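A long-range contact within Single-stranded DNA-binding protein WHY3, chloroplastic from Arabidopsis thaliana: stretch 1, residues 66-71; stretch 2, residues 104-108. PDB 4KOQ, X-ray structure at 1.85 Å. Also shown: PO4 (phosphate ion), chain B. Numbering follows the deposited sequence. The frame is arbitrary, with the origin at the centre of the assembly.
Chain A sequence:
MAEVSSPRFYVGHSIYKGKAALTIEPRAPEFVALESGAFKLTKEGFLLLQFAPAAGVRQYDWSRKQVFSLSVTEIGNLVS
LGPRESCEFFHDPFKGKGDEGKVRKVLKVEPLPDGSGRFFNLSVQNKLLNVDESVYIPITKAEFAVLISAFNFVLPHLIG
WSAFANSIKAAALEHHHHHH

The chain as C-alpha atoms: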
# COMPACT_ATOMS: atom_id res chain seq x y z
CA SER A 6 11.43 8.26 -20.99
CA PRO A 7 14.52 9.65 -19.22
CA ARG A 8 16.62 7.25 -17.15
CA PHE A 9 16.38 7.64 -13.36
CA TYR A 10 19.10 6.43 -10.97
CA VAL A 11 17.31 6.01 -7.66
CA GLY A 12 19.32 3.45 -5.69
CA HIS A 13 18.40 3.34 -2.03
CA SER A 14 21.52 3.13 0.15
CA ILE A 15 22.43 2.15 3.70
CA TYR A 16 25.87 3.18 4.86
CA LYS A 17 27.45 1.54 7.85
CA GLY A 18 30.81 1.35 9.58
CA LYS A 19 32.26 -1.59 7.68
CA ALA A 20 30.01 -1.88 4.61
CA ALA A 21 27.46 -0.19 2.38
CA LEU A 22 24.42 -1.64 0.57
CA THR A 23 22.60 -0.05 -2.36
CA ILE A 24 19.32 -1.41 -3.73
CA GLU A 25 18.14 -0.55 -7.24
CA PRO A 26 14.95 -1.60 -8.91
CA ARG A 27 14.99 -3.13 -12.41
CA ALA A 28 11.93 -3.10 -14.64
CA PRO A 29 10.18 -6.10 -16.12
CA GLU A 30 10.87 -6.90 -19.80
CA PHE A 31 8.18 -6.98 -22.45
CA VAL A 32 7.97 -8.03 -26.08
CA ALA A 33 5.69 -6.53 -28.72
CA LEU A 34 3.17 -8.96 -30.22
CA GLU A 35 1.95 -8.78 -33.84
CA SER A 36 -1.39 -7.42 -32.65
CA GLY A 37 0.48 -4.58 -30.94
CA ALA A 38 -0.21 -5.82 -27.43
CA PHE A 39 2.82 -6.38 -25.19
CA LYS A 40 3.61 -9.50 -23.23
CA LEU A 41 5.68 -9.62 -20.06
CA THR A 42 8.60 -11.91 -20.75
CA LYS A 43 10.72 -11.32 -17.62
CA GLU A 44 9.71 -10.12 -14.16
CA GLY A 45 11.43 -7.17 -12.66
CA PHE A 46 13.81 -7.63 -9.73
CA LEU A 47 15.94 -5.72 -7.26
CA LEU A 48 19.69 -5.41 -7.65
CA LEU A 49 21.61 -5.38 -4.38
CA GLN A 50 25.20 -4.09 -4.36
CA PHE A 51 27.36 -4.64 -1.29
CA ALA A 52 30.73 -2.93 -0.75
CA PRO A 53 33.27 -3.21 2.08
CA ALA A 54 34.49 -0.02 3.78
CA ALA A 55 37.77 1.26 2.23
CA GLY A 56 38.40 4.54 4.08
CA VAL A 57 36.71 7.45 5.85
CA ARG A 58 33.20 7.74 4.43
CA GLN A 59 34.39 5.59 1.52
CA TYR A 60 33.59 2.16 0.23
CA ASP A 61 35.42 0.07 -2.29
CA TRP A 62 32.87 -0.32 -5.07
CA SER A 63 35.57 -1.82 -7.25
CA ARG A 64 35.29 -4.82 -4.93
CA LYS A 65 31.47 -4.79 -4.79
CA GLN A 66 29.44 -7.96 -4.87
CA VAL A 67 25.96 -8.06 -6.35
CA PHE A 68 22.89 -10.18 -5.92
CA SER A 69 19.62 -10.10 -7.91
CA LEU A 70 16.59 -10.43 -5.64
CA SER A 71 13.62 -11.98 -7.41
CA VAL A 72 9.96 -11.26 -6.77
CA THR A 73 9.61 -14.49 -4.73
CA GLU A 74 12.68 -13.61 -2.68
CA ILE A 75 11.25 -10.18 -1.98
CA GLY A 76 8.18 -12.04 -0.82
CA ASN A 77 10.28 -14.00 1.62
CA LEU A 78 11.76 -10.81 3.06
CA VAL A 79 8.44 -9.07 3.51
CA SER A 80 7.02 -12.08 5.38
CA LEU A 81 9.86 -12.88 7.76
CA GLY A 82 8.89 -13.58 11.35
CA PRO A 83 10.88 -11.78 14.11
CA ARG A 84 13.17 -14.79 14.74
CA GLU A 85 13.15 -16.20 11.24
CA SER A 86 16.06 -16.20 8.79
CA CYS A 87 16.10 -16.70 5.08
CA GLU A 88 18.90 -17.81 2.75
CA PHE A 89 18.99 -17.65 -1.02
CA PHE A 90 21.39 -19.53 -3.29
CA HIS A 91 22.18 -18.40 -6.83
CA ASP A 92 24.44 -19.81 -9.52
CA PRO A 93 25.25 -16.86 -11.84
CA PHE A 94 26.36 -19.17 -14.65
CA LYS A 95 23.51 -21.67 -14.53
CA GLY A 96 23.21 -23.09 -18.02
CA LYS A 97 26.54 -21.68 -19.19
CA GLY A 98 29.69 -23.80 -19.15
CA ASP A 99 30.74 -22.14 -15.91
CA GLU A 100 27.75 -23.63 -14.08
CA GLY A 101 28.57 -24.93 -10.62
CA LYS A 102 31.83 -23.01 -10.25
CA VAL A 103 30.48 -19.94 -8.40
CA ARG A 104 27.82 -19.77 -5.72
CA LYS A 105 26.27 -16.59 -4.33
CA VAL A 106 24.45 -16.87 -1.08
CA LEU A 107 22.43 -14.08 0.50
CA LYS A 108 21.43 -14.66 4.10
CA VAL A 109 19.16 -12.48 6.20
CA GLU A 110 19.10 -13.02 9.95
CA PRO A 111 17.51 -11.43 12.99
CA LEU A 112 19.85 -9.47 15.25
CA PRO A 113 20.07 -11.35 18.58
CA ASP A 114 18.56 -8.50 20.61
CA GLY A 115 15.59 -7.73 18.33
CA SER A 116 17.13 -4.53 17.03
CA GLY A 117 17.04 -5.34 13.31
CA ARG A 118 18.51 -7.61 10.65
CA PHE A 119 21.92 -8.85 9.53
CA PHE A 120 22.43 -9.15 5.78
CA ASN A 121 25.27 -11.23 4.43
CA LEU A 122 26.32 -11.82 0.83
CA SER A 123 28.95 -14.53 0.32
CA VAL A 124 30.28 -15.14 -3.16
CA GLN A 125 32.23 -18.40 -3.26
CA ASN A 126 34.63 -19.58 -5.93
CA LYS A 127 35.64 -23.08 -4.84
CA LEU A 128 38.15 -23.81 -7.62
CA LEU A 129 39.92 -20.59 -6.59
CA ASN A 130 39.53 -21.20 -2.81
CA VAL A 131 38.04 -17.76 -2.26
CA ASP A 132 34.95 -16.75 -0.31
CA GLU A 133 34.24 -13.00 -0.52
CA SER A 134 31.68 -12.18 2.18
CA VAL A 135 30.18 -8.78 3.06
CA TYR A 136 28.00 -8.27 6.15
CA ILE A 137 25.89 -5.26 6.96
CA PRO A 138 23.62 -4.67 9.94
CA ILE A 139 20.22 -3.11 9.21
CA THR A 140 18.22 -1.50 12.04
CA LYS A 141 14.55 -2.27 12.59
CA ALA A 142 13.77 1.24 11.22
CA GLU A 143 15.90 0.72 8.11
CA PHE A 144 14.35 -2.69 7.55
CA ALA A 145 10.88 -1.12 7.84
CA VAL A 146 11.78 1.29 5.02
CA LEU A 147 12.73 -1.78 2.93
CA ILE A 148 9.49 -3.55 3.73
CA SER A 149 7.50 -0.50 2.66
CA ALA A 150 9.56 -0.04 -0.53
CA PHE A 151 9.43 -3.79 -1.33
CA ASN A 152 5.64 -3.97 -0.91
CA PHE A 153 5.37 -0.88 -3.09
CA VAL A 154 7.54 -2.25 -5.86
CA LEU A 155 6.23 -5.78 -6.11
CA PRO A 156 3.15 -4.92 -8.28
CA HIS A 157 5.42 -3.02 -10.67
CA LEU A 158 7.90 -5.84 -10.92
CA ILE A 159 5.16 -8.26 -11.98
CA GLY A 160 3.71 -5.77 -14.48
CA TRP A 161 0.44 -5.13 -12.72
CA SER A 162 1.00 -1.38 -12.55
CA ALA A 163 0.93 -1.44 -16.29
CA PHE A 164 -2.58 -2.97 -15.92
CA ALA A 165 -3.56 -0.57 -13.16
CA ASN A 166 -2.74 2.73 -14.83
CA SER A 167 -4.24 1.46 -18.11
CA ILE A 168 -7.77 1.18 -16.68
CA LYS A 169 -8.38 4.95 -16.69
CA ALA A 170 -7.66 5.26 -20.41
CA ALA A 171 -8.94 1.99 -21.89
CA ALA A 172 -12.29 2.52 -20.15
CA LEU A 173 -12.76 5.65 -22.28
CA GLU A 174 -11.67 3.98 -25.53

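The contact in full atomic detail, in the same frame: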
# COMPACT_ATOMS: atom_id res chain seq x y z
N GLN A 66 30.05 -6.72 -4.49
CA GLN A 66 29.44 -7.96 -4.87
C GLN A 66 27.97 -7.69 -5.05
O GLN A 66 27.40 -6.94 -4.29
CB GLN A 66 29.67 -9.03 -3.82
CG GLN A 66 31.15 -9.34 -3.56
CD GLN A 66 31.84 -10.03 -4.69
OE1 GLN A 66 31.22 -10.63 -5.56
NE2 GLN A 66 33.19 -9.94 -4.70
N VAL A 67 27.37 -8.30 -6.05
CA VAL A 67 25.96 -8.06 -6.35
C VAL A 67 25.10 -9.30 -6.30
O VAL A 67 25.57 -10.44 -6.48
CB VAL A 67 25.81 -7.41 -7.74
CG1 VAL A 67 26.78 -6.24 -7.85
CG2 VAL A 67 26.06 -8.41 -8.81
N PHE A 68 23.82 -9.09 -6.04
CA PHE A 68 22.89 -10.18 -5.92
C PHE A 68 21.56 -9.68 -6.47
O PHE A 68 21.17 -8.55 -6.18
CB PHE A 68 22.77 -10.61 -4.46
CG PHE A 68 22.05 -11.94 -4.26
CD1 PHE A 68 22.77 -13.12 -4.26
CD2 PHE A 68 20.68 -12.00 -4.03
CE1 PHE A 68 22.15 -14.34 -4.06
CE2 PHE A 68 20.04 -13.23 -3.84
CZ PHE A 68 20.79 -14.41 -3.87
N SER A 69 20.91 -10.46 -7.33
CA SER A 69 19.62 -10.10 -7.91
C SER A 69 18.45 -10.73 -7.17
O SER A 69 18.21 -11.92 -7.33
CB SER A 69 19.57 -10.58 -9.36
OG SER A 69 20.57 -9.91 -10.12
N LEU A 70 17.70 -9.92 -6.43
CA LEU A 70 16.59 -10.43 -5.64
C LEU A 70 15.34 -10.53 -6.48
O LEU A 70 14.88 -9.51 -6.99
CB LEU A 70 16.25 -9.45 -4.51
CG LEU A 70 16.75 -9.54 -3.08
CD1 LEU A 70 15.86 -8.61 -2.24
CD2 LEU A 70 16.73 -10.94 -2.53
N SER A 71 14.82 -11.74 -6.64
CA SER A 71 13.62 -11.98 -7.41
C SER A 71 12.37 -11.57 -6.64
O SER A 71 12.37 -11.37 -5.41
CB SER A 71 13.50 -13.46 -7.76
OG SER A 71 13.13 -14.17 -6.58
N ARG A 104 29.08 -19.80 -6.44
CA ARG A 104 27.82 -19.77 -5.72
C ARG A 104 27.69 -18.44 -4.99
O ARG A 104 28.62 -18.03 -4.34
CB ARG A 104 27.81 -20.92 -4.72
CG ARG A 104 26.51 -21.14 -4.00
CD ARG A 104 26.42 -22.58 -3.45
NE ARG A 104 26.38 -22.64 -1.99
CZ ARG A 104 27.41 -22.93 -1.19
NH1 ARG A 104 28.61 -23.19 -1.69
NH2 ARG A 104 27.24 -22.95 0.12
N LYS A 105 26.53 -17.81 -5.09
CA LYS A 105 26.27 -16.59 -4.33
C LYS A 105 25.16 -16.92 -3.38
O LYS A 105 24.13 -17.44 -3.78
CB LYS A 105 25.84 -15.46 -5.22
CG LYS A 105 26.88 -15.01 -6.23
CD LYS A 105 26.37 -13.77 -6.99
CE LYS A 105 27.44 -13.14 -7.84
NZ LYS A 105 26.92 -11.94 -8.49
N VAL A 106 25.39 -16.60 -2.11
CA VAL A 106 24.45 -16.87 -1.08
C VAL A 106 24.14 -15.59 -0.33
O VAL A 106 25.05 -14.96 0.23
CB VAL A 106 25.01 -17.86 -0.06
CG1 VAL A 106 23.92 -18.22 0.95
CG2 VAL A 106 25.51 -19.12 -0.77
N LEU A 107 22.86 -15.23 -0.30
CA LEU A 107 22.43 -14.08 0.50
C LEU A 107 21.70 -14.64 1.69
O LEU A 107 20.80 -15.43 1.54
CB LEU A 107 21.47 -13.19 -0.28
CG LEU A 107 20.94 -12.01 0.54
CD1 LEU A 107 22.04 -11.03 0.87
CD2 LEU A 107 19.81 -11.31 -0.15
N LYS A 108 22.13 -14.26 2.89
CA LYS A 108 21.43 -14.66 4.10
C LYS A 108 20.96 -13.44 4.87
O LYS A 108 21.69 -12.45 4.98
CB LYS A 108 22.31 -15.53 5.01
CG LYS A 108 21.54 -16.15 6.13
CD LYS A 108 22.32 -17.18 6.93
CE LYS A 108 21.37 -17.95 7.83
NZ LYS A 108 22.09 -18.52 8.99
P PO4 B . 22.89 -12.84 -9.14
O1 PO4 B . 23.84 -11.76 -8.71
O2 PO4 B . 23.65 -14.09 -9.50
O3 PO4 B . 21.91 -13.20 -8.08
O4 PO4 B . 22.10 -12.32 -10.33
O HOH W 1 29.09 -10.31 -7.40

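The two strands cross rather than pair. Their N-to-C directions differ by 72°, their axes come no closer than 8.3 Å, and the nearest alpha carbons, Phe 68 CA and Lys 105 CA, lie 7.4 Å apart. That spacing is too wide for backbone ladder bonding, so side chains must fill the gap, and the direction of each CA-to-CB bond goes some way to deciding which ones do. On the second strand Lys 105 and Leu 107 point toward the first, while Val 106 between them points away; on the first, Phe 68 points toward the second and Val 67 away.

Phe 68 is the apolar centre. With chi1 at t (-167°) and chi2 at 90°, its ring reaches across the gap, with Lys 105 O at its edge and Leu 107 CB over one face. Leu 107 covers that face closely: its CB sits 3.8 Å from the centroid of the Phe 68 ring and only 9° off the ring normal, a CH-pi contact of nearly ideal geometry. Near the ring plane, Lys 105 O lies 3.7 Å from Phe 68 CE1, where the slightly positive ring hydrogens suit a carbonyl oxygen. The opposite face carries phosphate O3.

Leu 107, in the common t,p rotamer, has its CB over the ring and still extends CD2 to 3.9 Å from Leu 70 CD2. Leu 70 starts sideways, and its chi1 of -96° lies between wells; the end of its side chain nevertheless comes nearer to the second strand and meets Leu 107, extending the apolar patch beyond the ring.

Lys 105 supplies the polar half. Chi1 is m and the next three angles are all t, so the chain is fully extended from CB outward and carries its ammonium past the phenyl ring to the backbone of Val 67. There Lys 105 NZ donates to Val 67 O at 2.8 Å. A carbonyl can serve here although the Val 67 side chain points away, because the acceptor belongs to the backbone; even so, Val 67 CG2 lies 3.6 Å from Lys 105 NZ.

The ammonium has two further partners. Lys 105 NZ donates to a water at 2.9 Å, which also accepts from Val 67 N at 3.0 Å and donates to Gln 66 OE1 at 2.8 Å; thus Gln 66, in m,m, joins the contact through solvent. Lys 105 NZ also donates to phosphate O1 at 3.1 Å. This ion, probably from the crystallisation liquor, is held as well by Ser 69, whose N donates to O3 at 3.0 Å and whose OG, with chi1 m, donates to O4 at 2.9 Å.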